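Alpha-tubulin N-acetyltransferase (Danio rerio, PDB 4H6U) probably transfers acetyl groups from acetyl-coenzyme A to a lysine of alpha-tubulin in microtubules, as a member of the GNAT acetyltransferase superfamily. Local coordinates at residues G93-G98 and L117-F122; Y133-F138 and L162-K167; Q151-R156 and N179-F184. The protein carries 1 engineered substitution. All blocks are in the same frame, centred on the assembly; numbering follows the deposited sequence.

Contact 1: residues G93-G98 and L117-F122; sequences GFLKVG and LCVLAF. Engineered in segment 117-122: A121 (natural residue Asp). With ACO (acetyl coenzyme *a), chain C; PO4 (phosphate ion), chain E.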
loop_
_atom_site.group_PDB
_atom_site.type_symbol
_atom_site.label_atom_id
_atom_site.label_comp_id
_atom_site.label_asym_id
_atom_site.label_seq_id
_atom_site.Cartn_x
_atom_site.Cartn_y
_atom_site.Cartn_z
ATOM N N GLY A 93 -12.617 8.959 -2.708
ATOM C CA GLY A 93 -11.255 9.425 -2.664
ATOM C C GLY A 93 -10.319 8.555 -1.824
ATOM O O GLY A 93 -10.763 7.728 -1.046
ATOM N N PHE A 94 -9.017 8.697 -2.051
ATOM C CA PHE A 94 -8.015 8.053 -1.214
ATOM C C PHE A 94 -6.836 8.977 -0.887
ATOM O O PHE A 94 -6.519 9.897 -1.611
ATOM C CB PHE A 94 -7.498 6.745 -1.837
ATOM C CG PHE A 94 -6.790 6.906 -3.173
ATOM C CD1 PHE A 94 -5.525 7.451 -3.251
ATOM C CD2 PHE A 94 -7.358 6.419 -4.333
ATOM C CE1 PHE A 94 -4.863 7.575 -4.472
ATOM C CE2 PHE A 94 -6.707 6.532 -5.571
ATOM C CZ PHE A 94 -5.464 7.114 -5.645
ATOM N N LEU A 95 -6.204 8.705 0.239
ATOM C CA LEU A 95 -5.083 9.476 0.693
ATOM C C LEU A 95 -4.123 8.498 1.337
ATOM O O LEU A 95 -4.479 7.745 2.261
ATOM C CB LEU A 95 -5.539 10.532 1.697
ATOM C CG LEU A 95 -4.515 11.325 2.480
ATOM C CD1 LEU A 95 -3.726 12.152 1.481
ATOM C CD2 LEU A 95 -5.195 12.248 3.553
ATOM N N LYS A 96 -2.887 8.547 0.878
ATOM C CA LYS A 96 -1.864 7.656 1.407
ATOM C C LYS A 96 -0.716 8.467 2.009
ATOM O O LYS A 96 -0.175 9.402 1.389
ATOM C CB LYS A 96 -1.342 6.758 0.280
ATOM C CG LYS A 96 -0.380 5.640 0.715
ATOM C CD LYS A 96 0.083 4.895 -0.539
ATOM C CE LYS A 96 1.175 3.918 -0.330
ATOM N NZ LYS A 96 1.393 3.190 -1.619
ATOM N N VAL A 97 -0.397 8.160 3.257
ATOM C CA VAL A 97 0.727 8.805 3.907
ATOM C C VAL A 97 1.677 7.786 4.404
ATOM O O VAL A 97 1.326 6.607 4.520
ATOM C CB VAL A 97 0.309 9.684 5.099
ATOM C CG1 VAL A 97 -0.529 10.832 4.625
ATOM C CG2 VAL A 97 -0.414 8.843 6.132
ATOM N N GLY A 98 2.886 8.245 4.704
ATOM C CA GLY A 98 3.868 7.372 5.280
ATOM C C GLY A 98 5.096 8.160 5.650
ATOM O O GLY A 98 5.393 9.207 5.053
ATOM N N LEU A 117 6.360 12.745 8.172
ATOM C CA LEU A 117 5.250 12.080 7.536
ATOM C C LEU A 117 5.062 12.681 6.149
ATOM O O LEU A 117 5.100 13.901 5.999
ATOM C CB LEU A 117 3.972 12.278 8.362
ATOM C CG LEU A 117 2.807 11.416 7.893
ATOM C CD1 LEU A 117 3.111 9.983 8.272
ATOM C CD2 LEU A 117 1.516 11.870 8.528
ATOM N N CYS A 118 4.920 11.840 5.132
ATOM C CA CYS A 118 4.789 12.351 3.766
ATOM C C CYS A 118 3.462 11.973 3.190
ATOM O O CYS A 118 2.931 10.890 3.466
ATOM C CB CYS A 118 5.871 11.772 2.864
ATOM S SG CYS A 118 7.507 12.053 3.431
ATOM N N VAL A 119 2.955 12.839 2.330
ATOM C CA VAL A 119 1.833 12.459 1.489
ATOM C C VAL A 119 2.383 11.804 0.239
ATOM O O VAL A 119 3.244 12.381 -0.423
ATOM C CB VAL A 119 0.939 13.645 1.099
ATOM C CG1 VAL A 119 -0.202 13.152 0.197
ATOM C CG2 VAL A 119 0.414 14.325 2.340
ATOM N N LEU A 120 1.934 10.580 -0.033
ATOM C CA LEU A 120 2.423 9.766 -1.157
ATOM C C LEU A 120 1.417 9.677 -2.307
ATOM O O LEU A 120 1.795 9.482 -3.449
ATOM C CB LEU A 120 2.797 8.364 -0.645
ATOM C CG LEU A 120 3.822 8.394 0.504
ATOM C CD1 LEU A 120 4.074 7.053 1.154
ATOM C CD2 LEU A 120 5.106 8.955 0.003
ATOM N N ALA A 121 0.124 9.711 -1.995
ATOM C CA ALA A 121 -0.911 9.659 -3.036
ATOM C C ALA A 121 -2.180 10.296 -2.503
ATOM O O ALA A 121 -2.518 10.144 -1.316
ATOM C CB ALA A 121 -1.172 8.227 -3.476
ATOM N N PHE A 122 -2.855 11.029 -3.372
ATOM C CA PHE A 122 -4.045 11.779 -2.996
ATOM C C PHE A 122 -4.940 11.935 -4.247
ATOM O O PHE A 122 -4.484 12.419 -5.278
ATOM C CB PHE A 122 -3.642 13.140 -2.451
ATOM C CG PHE A 122 -4.732 13.835 -1.693
ATOM C CD1 PHE A 122 -5.818 13.132 -1.186
ATOM C CD2 PHE A 122 -4.674 15.191 -1.488
ATOM C CE1 PHE A 122 -6.816 13.777 -0.487
ATOM C CE2 PHE A 122 -5.676 15.849 -0.804
ATOM C CZ PHE A 122 -6.737 15.136 -0.287
HETATM N N1A ACO C . -8.019 22.966 -10.528
HETATM C C2A ACO C . -7.401 23.656 -9.507
HETATM N N3A ACO C . -7.497 23.420 -8.215
HETATM C C4A ACO C . -8.367 22.379 -7.864
HETATM C C5A ACO C . -9.088 21.613 -8.801
HETATM C C6A ACO C . -8.869 21.956 -10.182
HETATM N N6A ACO C . -9.465 21.326 -11.225
HETATM N N7A ACO C . -9.865 20.649 -8.092
HETATM C C8A ACO C . -9.620 20.873 -6.748
HETATM N N9A ACO C . -8.710 21.940 -6.607
HETATM C C1B ACO C . -8.127 22.569 -5.445
HETATM C C2B ACO C . -8.388 24.066 -5.385
HETATM O O2B ACO C . -7.512 24.715 -4.505
HETATM C C3B ACO C . -9.822 23.999 -4.703
HETATM O O3B ACO C . -10.174 25.110 -4.119
HETATM P P3B ACO C . -11.219 26.201 -5.165
HETATM O O7A ACO C . -11.416 27.249 -4.113
HETATM O O8A ACO C . -10.219 26.500 -6.256
HETATM O O9A ACO C . -12.371 25.320 -5.529
HETATM C C4B ACO C . -9.630 22.899 -3.698
HETATM O O4B ACO C . -8.656 21.978 -4.282
HETATM C C5B ACO C . -10.983 22.242 -3.416
HETATM O O5B ACO C . -11.070 21.673 -2.165
HETATM P P1A ACO C . -11.710 20.138 -2.066
HETATM O O1A ACO C . -11.681 19.839 -0.610
HETATM O O2A ACO C . -12.964 20.037 -2.912
HETATM O O3A ACO C . -10.542 19.187 -2.772
HETATM P P2A ACO C . -10.888 17.986 -3.715
HETATM O O4A ACO C . -11.763 16.950 -3.095
HETATM O O5A ACO C . -11.043 18.323 -5.156
HETATM O O6A ACO C . -9.319 17.044 -3.640
HETATM C CBP ACO C . -7.322 16.728 -4.862
HETATM C CCP ACO C . -8.129 17.657 -3.960
HETATM C CDP ACO C . -5.987 17.354 -5.291
HETATM C CEP ACO C . -7.084 15.361 -4.148
HETATM C CAP ACO C . -8.232 16.466 -6.105
HETATM O OAP ACO C . -8.545 17.619 -6.857
HETATM C C9P ACO C . -7.749 15.260 -6.963
HETATM O O9P ACO C . -7.952 14.145 -6.544
HETATM N N8P ACO C . -7.058 15.198 -8.128
HETATM C C7P ACO C . -6.574 16.174 -8.979
HETATM C C6P ACO C . -5.431 15.588 -9.949
HETATM C C5P ACO C . -4.400 14.555 -9.346
HETATM O O5P ACO C . -3.900 13.657 -10.042
HETATM N N4P ACO C . -4.029 14.669 -7.964
HETATM C C3P ACO C . -3.029 13.786 -7.222
HETATM C C2P ACO C . -2.157 14.418 -6.054
HETATM S S1P ACO C . -0.203 14.350 -6.084
HETATM C C ACO C . 0.258 13.143 -4.835
HETATM O O ACO C . -0.557 12.352 -4.540
HETATM C CH3 ACO C . 1.205 13.603 -3.750
HETATM P P PO4 E . 3.150 0.539 -0.246
HETATM O O1 PO4 E . 2.251 -0.314 -1.108
HETATM O O2 PO4 E . 4.473 -0.151 0.023
HETATM O O3 PO4 E . 3.522 1.827 -0.941
HETATM O O4 PO4 E . 2.372 0.804 1.030
#
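L95 sets its CD1 methyl over one face of the F122 ring, 4.0 Å from the ring centroid in a CH-pi contact, while the CEP methyl of acetyl-coenzyme A lies over the centre of the opposite face. L95 CD1 also meets V119 CG1 at 3.9 Å, and V97 CB packs on L117 CG farther along this apolar side, which L137 and M141 of helix 133-145 cover. At the rim of the F122 ring, F94 O lies in plane, 3.3 Å from CD1. The two strands are antiparallel neighbours in the central GNAT sheet, and a classic beta bulge shifts their register by one residue: L120 and A121 both face K96, whose O accepts a bond from L120 N at 2.8 Å and a weak one from A121 N. A121, engineered in place of aspartate, carries its CB to the edge of the F94 ring, 3.9 Å from CE1, and its CA lies 3.1 Å from the acetyl O of the cofactor. P16 of the second subunit packs on F94, K96 and A121. At the polar edge, the extended K96 chain brings NZ to phosphate O3 at 2.6 Å, and K96 and H74 of the second subunit bind the same ion.

Contact 2: residues Y133-F138 and L162-K167; sequences YGSELF and LSFLEK. With ACO (acetyl coenzyme *a), chain C.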
loop_
_atom_site.group_PDB
_atom_site.type_symbol
_atom_site.label_atom_id
_atom_site.label_comp_id
_atom_site.label_asym_id
_atom_site.label_seq_id
_atom_site.Cartn_x
_atom_site.Cartn_y
_atom_site.Cartn_z
ATOM N N TYR A 133 -14.523 16.929 -0.564
ATOM C CA TYR A 133 -14.137 15.561 -0.199
ATOM C C TYR A 133 -12.643 15.458 0.128
ATOM O O TYR A 133 -12.272 14.883 1.150
ATOM C CB TYR A 133 -14.531 14.577 -1.325
ATOM C CG TYR A 133 -16.010 14.298 -1.381
ATOM C CD1 TYR A 133 -16.680 13.837 -0.268
ATOM C CD2 TYR A 133 -16.745 14.537 -2.521
ATOM C CE1 TYR A 133 -18.027 13.592 -0.307
ATOM C CE2 TYR A 133 -18.105 14.308 -2.558
ATOM C CZ TYR A 133 -18.737 13.841 -1.444
ATOM O OH TYR A 133 -20.081 13.588 -1.442
ATOM N N GLY A 134 -11.795 16.068 -0.689
ATOM C CA GLY A 134 -10.350 16.073 -0.424
ATOM C C GLY A 134 -10.066 16.668 0.964
ATOM O O GLY A 134 -9.360 16.078 1.797
ATOM N N SER A 135 -10.637 17.848 1.217
ATOM C CA SER A 135 -10.565 18.496 2.532
ATOM C C SER A 135 -11.003 17.568 3.666
ATOM O O SER A 135 -10.365 17.542 4.716
ATOM C CB SER A 135 -11.451 19.751 2.555
ATOM O OG SER A 135 -11.043 20.703 1.602
ATOM N N GLU A 136 -12.108 16.832 3.480
ATOM C CA GLU A 136 -12.563 15.935 4.538
ATOM C C GLU A 136 -11.502 14.849 4.805
ATOM O O GLU A 136 -11.181 14.594 5.947
ATOM C CB GLU A 136 -13.938 15.315 4.214
ATOM C CG GLU A 136 -14.547 14.640 5.421
ATOM C CD GLU A 136 -15.955 14.097 5.209
ATOM O OE1 GLU A 136 -16.412 13.971 4.053
ATOM O OE2 GLU A 136 -16.578 13.715 6.220
ATOM N N LEU A 137 -10.939 14.227 3.774
ATOM C CA LEU A 137 -9.901 13.212 3.983
ATOM C C LEU A 137 -8.647 13.749 4.637
ATOM O O LEU A 137 -8.084 13.122 5.546
ATOM C CB LEU A 137 -9.471 12.589 2.663
ATOM C CG LEU A 137 -9.965 11.179 2.434
ATOM C CD1 LEU A 137 -9.307 10.601 1.201
ATOM C CD2 LEU A 137 -9.698 10.278 3.651
ATOM N N PHE A 138 -8.156 14.861 4.092
ATOM C CA PHE A 138 -6.923 15.452 4.562
ATOM C C PHE A 138 -7.119 15.845 6.041
ATOM O O PHE A 138 -6.332 15.470 6.903
ATOM C CB PHE A 138 -6.556 16.648 3.672
ATOM C CG PHE A 138 -5.127 17.097 3.777
ATOM C CD1 PHE A 138 -4.083 16.309 3.326
ATOM C CD2 PHE A 138 -4.833 18.345 4.314
ATOM C CE1 PHE A 138 -2.735 16.745 3.429
ATOM C CE2 PHE A 138 -3.504 18.809 4.410
ATOM C CZ PHE A 138 -2.454 17.988 3.963
ATOM N N LEU A 162 -1.246 21.051 -5.232
ATOM C CA LEU A 162 -0.516 22.225 -4.804
ATOM C C LEU A 162 -1.513 23.350 -4.556
ATOM O O LEU A 162 -1.464 24.016 -3.528
ATOM C CB LEU A 162 0.554 22.637 -5.843
ATOM C CG LEU A 162 1.811 21.778 -5.839
ATOM C CD1 LEU A 162 2.728 22.123 -6.996
ATOM C CD2 LEU A 162 2.546 21.956 -4.543
ATOM N N SER A 163 -2.387 23.558 -5.537
ATOM C CA SER A 163 -3.479 24.517 -5.462
ATOM C C SER A 163 -4.278 24.319 -4.172
ATOM O O SER A 163 -4.589 25.292 -3.452
ATOM C CB SER A 163 -4.396 24.341 -6.675
ATOM O OG SER A 163 -5.491 25.226 -6.634
ATOM N N PHE A 164 -4.596 23.047 -3.904
ATOM C CA PHE A 164 -5.356 22.632 -2.727
ATOM C C PHE A 164 -4.635 23.105 -1.457
ATOM O O PHE A 164 -5.226 23.839 -0.635
ATOM C CB PHE A 164 -5.511 21.094 -2.785
ATOM C CG PHE A 164 -6.051 20.452 -1.527
ATOM C CD1 PHE A 164 -5.183 19.933 -0.581
ATOM C CD2 PHE A 164 -7.425 20.287 -1.343
ATOM C CE1 PHE A 164 -5.649 19.318 0.569
ATOM C CE2 PHE A 164 -7.933 19.678 -0.192
ATOM C CZ PHE A 164 -7.035 19.178 0.782
ATOM N N LEU A 165 -3.337 22.768 -1.363
ATOM C CA LEU A 165 -2.478 23.186 -0.241
ATOM C C LEU A 165 -2.348 24.705 -0.086
ATOM O O LEU A 165 -2.481 25.258 1.014
ATOM C CB LEU A 165 -1.075 22.553 -0.400
ATOM C CG LEU A 165 -1.099 21.022 -0.279
ATOM C CD1 LEU A 165 0.215 20.391 -0.686
ATOM C CD2 LEU A 165 -1.477 20.594 1.158
ATOM N N GLU A 166 -2.175 25.388 -1.200
ATOM C CA GLU A 166 -1.995 26.831 -1.168
ATOM C C GLU A 166 -3.288 27.568 -0.768
ATOM O O GLU A 166 -3.256 28.488 0.054
ATOM C CB GLU A 166 -1.460 27.323 -2.534
ATOM C CG GLU A 166 -0.153 26.565 -3.008
ATOM C CD GLU A 166 0.269 26.827 -4.469
ATOM O OE1 GLU A 166 -0.607 27.029 -5.336
ATOM O OE2 GLU A 166 1.480 26.836 -4.754
ATOM N N LYS A 167 -4.417 27.150 -1.346
ATOM C CA LYS A 167 -5.716 27.822 -1.152
ATOM C C LYS A 167 -6.433 27.422 0.146
ATOM O O LYS A 167 -7.022 28.261 0.795
ATOM C CB LYS A 167 -6.607 27.551 -2.356
ATOM C CG LYS A 167 -6.070 28.203 -3.588
ATOM C CD LYS A 167 -6.778 27.808 -4.868
ATOM C CE LYS A 167 -7.873 28.767 -5.218
ATOM N NZ LYS A 167 -8.271 28.586 -6.636
HETATM N N1A ACO C . -8.019 22.966 -10.528
HETATM C C2A ACO C . -7.401 23.656 -9.507
HETATM N N3A ACO C . -7.497 23.420 -8.215
HETATM C C4A ACO C . -8.367 22.379 -7.864
HETATM C C5A ACO C . -9.088 21.613 -8.801
HETATM C C6A ACO C . -8.869 21.956 -10.182
HETATM N N6A ACO C . -9.465 21.326 -11.225
HETATM N N7A ACO C . -9.865 20.649 -8.092
HETATM C C8A ACO C . -9.620 20.873 -6.748
HETATM N N9A ACO C . -8.710 21.940 -6.607
HETATM C C1B ACO C . -8.127 22.569 -5.445
HETATM C C2B ACO C . -8.388 24.066 -5.385
HETATM O O2B ACO C . -7.512 24.715 -4.505
HETATM C C3B ACO C . -9.822 23.999 -4.703
HETATM O O3B ACO C . -10.174 25.110 -4.119
HETATM P P3B ACO C . -11.219 26.201 -5.165
HETATM O O7A ACO C . -11.416 27.249 -4.113
HETATM O O8A ACO C . -10.219 26.500 -6.256
HETATM O O9A ACO C . -12.371 25.320 -5.529
HETATM C C4B ACO C . -9.630 22.899 -3.698
HETATM O O4B ACO C . -8.656 21.978 -4.282
HETATM C C5B ACO C . -10.983 22.242 -3.416
HETATM O O5B ACO C . -11.070 21.673 -2.165
HETATM P P1A ACO C . -11.710 20.138 -2.066
HETATM O O1A ACO C . -11.681 19.839 -0.610
HETATM O O2A ACO C . -12.964 20.037 -2.912
HETATM O O3A ACO C . -10.542 19.187 -2.772
HETATM P P2A ACO C . -10.888 17.986 -3.715
HETATM O O4A ACO C . -11.763 16.950 -3.095
HETATM O O5A ACO C . -11.043 18.323 -5.156
HETATM O O6A ACO C . -9.319 17.044 -3.640
HETATM C CBP ACO C . -7.322 16.728 -4.862
HETATM C CCP ACO C . -8.129 17.657 -3.960
HETATM C CDP ACO C . -5.987 17.354 -5.291
HETATM C CEP ACO C . -7.084 15.361 -4.148
HETATM C CAP ACO C . -8.232 16.466 -6.105
HETATM O OAP ACO C . -8.545 17.619 -6.857
HETATM C C9P ACO C . -7.749 15.260 -6.963
HETATM O O9P ACO C . -7.952 14.145 -6.544
HETATM N N8P ACO C . -7.058 15.198 -8.128
HETATM C C7P ACO C . -6.574 16.174 -8.979
HETATM C C6P ACO C . -5.431 15.588 -9.949
HETATM C C5P ACO C . -4.400 14.555 -9.346
HETATM O O5P ACO C . -3.900 13.657 -10.042
HETATM N N4P ACO C . -4.029 14.669 -7.964
HETATM C C3P ACO C . -3.029 13.786 -7.222
HETATM C C2P ACO C . -2.157 14.418 -6.054
HETATM S S1P ACO C . -0.203 14.350 -6.084
HETATM C C ACO C . 0.258 13.143 -4.835
HETATM O O ACO C . -0.557 12.352 -4.540
HETATM C CH3 ACO C . 1.205 13.603 -3.750
#
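G134 opens the approach: its carbonyl carbon lies 3.9 Å from CE2 of F164, and its N donates to the pyrophosphate oxygen O4A of acetyl-coenzyme A at 2.6 Å. S135 follows: its backbone N donates to O1A at 2.9 Å, and OG also lies on O1A, though so close that the length is doubtful. The S135 N also borders the rim of the F164 ring, 3.6 Å from CE2. With R130 and G132 also bonding the cofactor, this is the pyrophosphate-binding loop of the GNAT fold running into the first turn of helix 133-145, which would probably add a favourable dipole. One turn on, CG of F138, anti to its backbone N (chi1 -163°), is set close to F164 CE1, and the ring face receives the edge of F164, CE1 offset toward the rim; the centroids are 5.5 Å apart and the planes 86° to each other, a T-shaped pair. F138 CZ meets L165 CD2 at 4.0 Å. F164 CB rests against the ribose O4B, so an alanine here would keep that touch but would probably leave the face of F138 without the edge of this ring and open a gap beside the pyrophosphate. K167 NZ holds the 3'-phosphate oxygen O8A at 2.9 Å. The two helical segments run 73° apart with axes 11.8 Å from each other; Y154 of strand 153-155 packs against F138 and L165, and L137 faces strand 75-81.

Contact 3: residues Q151-R156 and N179-F184; sequences QMAYDR and NNFVVF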
loop_
_atom_site.group_PDB
_atom_site.type_symbol
_atom_site.label_atom_id
_atom_site.label_comp_id
_atom_site.label_asym_id
_atom_site.label_seq_id
_atom_site.Cartn_x
_atom_site.Cartn_y
_atom_site.Cartn_z
ATOM N N GLN A 151 4.286 20.486 8.750
ATOM C CA GLN A 151 5.299 19.567 9.305
ATOM C C GLN A 151 5.480 18.320 8.495
ATOM O O GLN A 151 6.304 17.476 8.840
ATOM C CB GLN A 151 4.919 19.117 10.723
ATOM C CG GLN A 151 4.773 20.226 11.752
ATOM C CD GLN A 151 4.160 19.724 13.066
ATOM O OE1 GLN A 151 3.187 18.961 13.066
ATOM N NE2 GLN A 151 4.780 20.092 14.182
ATOM N N MET A 152 4.765 18.212 7.385
ATOM C CA MET A 152 4.934 17.058 6.520
ATOM C C MET A 152 5.590 17.429 5.202
ATOM O O MET A 152 5.710 18.594 4.867
ATOM C CB MET A 152 3.602 16.383 6.261
ATOM C CG MET A 152 2.674 17.171 5.452
ATOM S SD MET A 152 1.239 16.143 5.064
ATOM C CE MET A 152 0.859 15.515 6.655
ATOM N N ALA A 153 6.053 16.411 4.493
ATOM C CA ALA A 153 6.601 16.555 3.153
ATOM C C ALA A 153 5.636 15.989 2.092
ATOM O O ALA A 153 4.811 15.121 2.379
ATOM C CB ALA A 153 7.935 15.830 3.066
ATOM N N TYR A 154 5.717 16.524 0.881
ATOM C CA TYR A 154 4.796 16.128 -0.164
ATOM C C TYR A 154 5.564 15.582 -1.363
ATOM O O TYR A 154 6.397 16.260 -1.966
ATOM C CB TYR A 154 3.916 17.317 -0.550
ATOM C CG TYR A 154 3.106 17.814 0.627
ATOM C CD1 TYR A 154 1.831 17.313 0.887
ATOM C CD2 TYR A 154 3.639 18.746 1.524
ATOM C CE1 TYR A 154 1.087 17.770 1.984
ATOM C CE2 TYR A 154 2.913 19.196 2.620
ATOM C CZ TYR A 154 1.640 18.692 2.856
ATOM O OH TYR A 154 0.932 19.159 3.946
ATOM N N ASP A 155 5.306 14.322 -1.688
ATOM C CA ASP A 155 6.049 13.650 -2.740
ATOM C C ASP A 155 5.459 13.958 -4.134
ATOM O O ASP A 155 4.373 13.495 -4.478
ATOM C CB ASP A 155 5.983 12.173 -2.465
ATOM C CG ASP A 155 6.852 11.363 -3.366
ATOM O OD1 ASP A 155 7.386 11.858 -4.375
ATOM O OD2 ASP A 155 7.015 10.190 -3.024
ATOM N N ARG A 156 6.187 14.721 -4.953
ATOM C CA ARG A 156 5.759 14.979 -6.325
ATOM C C ARG A 156 4.272 15.349 -6.458
ATOM O O ARG A 156 3.527 14.743 -7.223
ATOM C CB ARG A 156 6.094 13.789 -7.239
ATOM C CG ARG A 156 7.593 13.441 -7.279
ATOM C CD ARG A 156 7.878 12.272 -8.213
ATOM N NE ARG A 156 7.326 11.011 -7.730
ATOM C CZ ARG A 156 8.027 10.037 -7.149
ATOM N NH1 ARG A 156 9.338 10.170 -6.941
ATOM N NH2 ARG A 156 7.403 8.921 -6.766
ATOM N N ASN A 179 15.191 16.802 -4.360
ATOM C CA ASN A 179 14.826 15.402 -4.276
ATOM C C ASN A 179 13.350 15.071 -4.556
ATOM O O ASN A 179 12.886 14.011 -4.130
ATOM C CB ASN A 179 15.172 14.891 -2.887
ATOM C CG ASN A 179 14.199 15.374 -1.858
ATOM O OD1 ASN A 179 13.383 16.276 -2.115
ATOM N ND2 ASN A 179 14.268 14.787 -0.673
ATOM N N ASN A 180 12.616 15.944 -5.258
ATOM C CA ASN A 180 11.213 15.650 -5.653
ATOM C C ASN A 180 10.143 15.752 -4.571
ATOM O O ASN A 180 8.970 15.493 -4.847
ATOM C CB ASN A 180 11.088 14.246 -6.245
ATOM C CG ASN A 180 11.820 14.096 -7.544
ATOM O OD1 ASN A 180 12.471 13.079 -7.774
ATOM N ND2 ASN A 180 11.715 15.095 -8.415
ATOM N N PHE A 181 10.548 16.058 -3.350
ATOM C CA PHE A 181 9.598 16.289 -2.274
ATOM C C PHE A 181 9.481 17.778 -2.095
ATOM O O PHE A 181 10.419 18.539 -2.369
ATOM C CB PHE A 181 10.031 15.616 -0.960
ATOM C CG PHE A 181 9.814 14.133 -0.937
ATOM C CD1 PHE A 181 10.665 13.289 -1.604
ATOM C CD2 PHE A 181 8.737 13.588 -0.263
ATOM C CE1 PHE A 181 10.463 11.901 -1.574
ATOM C CE2 PHE A 181 8.531 12.235 -0.246
ATOM C CZ PHE A 181 9.391 11.390 -0.888
ATOM N N VAL A 182 8.287 18.183 -1.689
ATOM C CA VAL A 182 8.008 19.559 -1.397
ATOM C C VAL A 182 7.771 19.735 0.118
ATOM O O VAL A 182 7.081 18.936 0.766
ATOM C CB VAL A 182 6.798 20.039 -2.185
ATOM C CG1 VAL A 182 6.403 21.440 -1.733
ATOM C CG2 VAL A 182 7.113 20.015 -3.652
ATOM N N VAL A 183 8.410 20.754 0.665
ATOM C CA VAL A 183 8.247 21.125 2.044
ATOM C C VAL A 183 8.157 22.636 2.128
ATOM O O VAL A 183 8.732 23.355 1.307
ATOM C CB VAL A 183 9.402 20.630 2.939
ATOM C CG1 VAL A 183 9.518 19.137 2.871
ATOM C CG2 VAL A 183 10.673 21.293 2.546
ATOM N N PHE A 184 7.391 23.114 3.102
ATOM C CA PHE A 184 7.177 24.543 3.222
ATOM C C PHE A 184 7.923 25.147 4.412
ATOM O O PHE A 184 8.416 24.433 5.280
ATOM C CB PHE A 184 5.694 24.845 3.286
ATOM C CG PHE A 184 4.933 24.429 2.052
ATOM C CD1 PHE A 184 4.663 25.341 1.038
ATOM C CD2 PHE A 184 4.522 23.104 1.902
ATOM C CE1 PHE A 184 3.939 24.963 -0.114
ATOM C CE2 PHE A 184 3.782 22.700 0.795
ATOM C CZ PHE A 184 3.479 23.646 -0.241
HETATM O O HOH W 1 5.928 21.179 4.723
#
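F181 lays its ring against D155, across the pair of strands that finishes the sheet. Starting at the backbone, F181 CB passes 3.8 Å from Y154 O. CG is placed anti to its own carbonyl carbon (chi1 -76°), and from there the CD2 side of the ring turns to the neighbouring strand: CD2 sits 3.7 Å from D155 CA and 4.1 Å from A153 CB. Next along the ring, CE2 comes to 3.4 Å from D155 CB. At the tip, CZ meets the carboxylate itself, 3.4 Å from OD2, with D155 CG over the face of the ring. Carboxylate and ring are stacked, their planes 29° apart. The other carboxylate oxygen, OD1, stands over the guanidinium of R156, a salt bridge of charges alone because no N-H points at it. D155 and R156 also touch the bound acetyl-coenzyme A.

The backbones beneath form an antiparallel ladder. Y154 and V182 are a hydrogen-bonded pair, with Y154 N reaching V182 O at 2.8 Å and V182 N reaching Y154 O at 2.7 Å; R156 N then donates to N180 O at 2.9 Å. N179 OD1 accepts from F181 N in an Asx turn that leads into the strand. At the other end a water bridges M152 O and F184 N. On the opposite side of the sheet from F181, the Y154 ring brings CD2 to the edge of F184, and its OH bonds to P149 O.

Strand 181-182 is one of the two outermost strands of the sheet within this chain; strand 153-155 lies between it and strand 117-124, its parallel neighbour, to which A153 and D155 are hydrogen-bonded. L102 touches A153 and F181, and M141 and L142 of helix 133-145 pack on M152.

Overall arrangement
Along the chain contact 1 closes first, and then the segments of contacts 2 and 3 alternate: helix 133-145, strand 153-155, helix 159-168, strand 181-182. Contacts 1 and 3 lie in the same mixed sheet, their centres 12 Å apart, joined where strand 117-124 runs parallel to strand 153-155. Contact 2 sits against the sheet, its centre 12 Å from that of contact 1 and 15 Å from that of contact 3; F164 and G134 touch F122. Residues of all three belong to the acetyl-coenzyme A pocket: contact 2 grips the phosphates, contact 1 lies beside the pantetheine and acetyl group, and contact 3 contributes D155 and R156.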